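Local coordinates for transcriptional regulator (Rhodococcus jostii, PDB 5CYV), which binds p-coumaroyl-CoA and, as a MarR-family transcriptional regulator, probably binds DNA to control p-hydroxycinnamate metabolism genes, at residues G24-N27 with K28-P32. Numbering follows the deposited sequence.
Sequences GAVN and KALVP
The C-terminal part of helix 11-30, one of the helices that line the p-coumaroyl-CoA pocket of this MarR-type regulator, is held by i to i+4 bonds from Gly24, Ala25 and Val26 to Lys28, Ala29 and Leu30, and it illustrates how a helix can serve a buried and a solvent side at once. Lys28 N donates to Gly24 O at 3.0 Å and Ala29 N to Ala25 O at 2.8 Å. Leu30 N then reaches Val26 O at 2.9 Å and also makes a weak bond to Asn27 O; Val31 N bonds to Lys28 O, an i to i+3 bond at the start of the 3-10 segment 31-32.

On the buried face Val26 and Leu30 lie side by side and point the same way. With CG1 of Val26 anti to its own backbone N (chi1 170°), that methyl meets Leu30 CD1 at 3.6 Å. Val26 touches His117 of helix 100-121 and Val37 of helix 37-47, and Leu30 touches Val113 and Tyr40 of the same two helices, while Val26 also touches the bound p-coumaroyl-CoA. Asn27 turns its amide to the next helix, where OD1 accepts a hydrogen bond from Val37 N and so ties the two helices together.

Lys28 serves the solvent face. Its aliphatic chain runs back past the carbonyl of Gly24, CG lying 3.4 Å from Gly24 O, and a bend at the last torsion (chi4 59°) brings the ammonium round to a water. That water accepts from Lys28 NZ at 2.7 Å and donates to Gly24 O at 3.0 Å, so the one carbonyl oxygen receives both the backbone N-H of Lys28 and the water that its NZ holds.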
loop_
_atom_site.group_PDB
_atom_site.type_symbol
_atom_site.label_atom_id
_atom_site.label_comp_id
_atom_site.label_asym_id
_atom_site.label_seq_id
_atom_site.Cartn_x
_atom_site.Cartn_y
_atom_site.Cartn_z
ATOM N N GLY B 24 -6.890 -2.672 -3.842
ATOM C CA GLY B 24 -7.715 -3.580 -4.624
ATOM C C GLY B 24 -9.182 -3.171 -4.507
ATOM O O GLY B 24 -9.905 -3.222 -5.500
ATOM N N ALA B 25 -9.612 -2.756 -3.312
ATOM C CA ALA B 25 -11.000 -2.324 -3.151
ATOM C C ALA B 25 -11.301 -1.066 -3.956
ATOM O O ALA B 25 -12.405 -0.912 -4.503
ATOM C CB ALA B 25 -11.293 -2.090 -1.668
ATOM N N VAL B 26 -10.359 -0.147 -4.001
ATOM C CA VAL B 26 -10.545 1.059 -4.784
ATOM C C VAL B 26 -10.580 0.737 -6.275
ATOM O O VAL B 26 -11.486 1.230 -6.958
ATOM C CB VAL B 26 -9.424 2.075 -4.509
ATOM C CG1 VAL B 26 -9.475 3.248 -5.520
ATOM C CG2 VAL B 26 -9.494 2.497 -3.040
ATOM N N ASN B 27 -9.662 -0.111 -6.797
ATOM C CA ASN B 27 -9.778 -0.444 -8.227
ATOM C C ASN B 27 -11.148 -1.076 -8.524
ATOM O O ASN B 27 -11.754 -0.783 -9.568
ATOM C CB ASN B 27 -8.638 -1.391 -8.621
ATOM C CG ASN B 27 -7.317 -0.671 -8.856
ATOM O OD1 ASN B 27 -7.303 0.494 -9.274
ATOM N ND2 ASN B 27 -6.202 -1.358 -8.592
ATOM N N LYS B 28 -11.629 -1.975 -7.652
ATOM C CA LYS B 28 -12.915 -2.602 -7.912
ATOM C C LYS B 28 -14.034 -1.559 -7.819
ATOM O O LYS B 28 -14.934 -1.566 -8.677
ATOM C CB LYS B 28 -13.162 -3.743 -6.920
ATOM C CG LYS B 28 -12.247 -4.969 -7.175
ATOM C CD LYS B 28 -12.509 -6.073 -6.155
ATOM C CE LYS B 28 -11.536 -7.230 -6.360
ATOM N NZ LYS B 28 -10.092 -6.812 -6.245
ATOM N N ALA B 29 -14.031 -0.676 -6.819
ATOM C CA ALA B 29 -15.100 0.311 -6.739
ATOM C C ALA B 29 -15.140 1.237 -7.942
ATOM O O ALA B 29 -16.203 1.735 -8.325
ATOM C CB ALA B 29 -14.907 1.122 -5.426
ATOM N N LEU B 30 -13.969 1.476 -8.517
ATOM C CA LEU B 30 -13.835 2.394 -9.630
ATOM C C LEU B 30 -14.232 1.806 -10.992
ATOM O O LEU B 30 -14.334 2.573 -11.955
ATOM C CB LEU B 30 -12.388 2.905 -9.742
ATOM C CG LEU B 30 -11.998 3.897 -8.653
ATOM C CD1 LEU B 30 -10.520 4.123 -8.808
ATOM C CD2 LEU B 30 -12.766 5.212 -8.765
ATOM N N VAL B 31 -14.454 0.481 -11.100
ATOM C CA VAL B 31 -14.755 -0.154 -12.407
ATOM C C VAL B 31 -15.830 0.622 -13.212
ATOM O O VAL B 31 -15.605 0.943 -14.398
ATOM C CB VAL B 31 -15.117 -1.628 -12.223
ATOM C CG1 VAL B 31 -15.695 -2.144 -13.525
ATOM C CG2 VAL B 31 -13.841 -2.365 -11.847
ATOM N N PRO B 32 -16.963 1.051 -12.611
ATOM C CA PRO B 32 -17.948 1.779 -13.445
ATOM C C PRO B 32 -17.498 3.142 -13.979
ATOM O O PRO B 32 -18.127 3.637 -14.919
ATOM C CB PRO B 32 -19.145 1.976 -12.505
ATOM C CG PRO B 32 -18.947 0.966 -11.413
ATOM C CD PRO B 32 -17.500 0.707 -11.275
HETATM O O HOH W 1 -9.068 -4.944 -7.845
#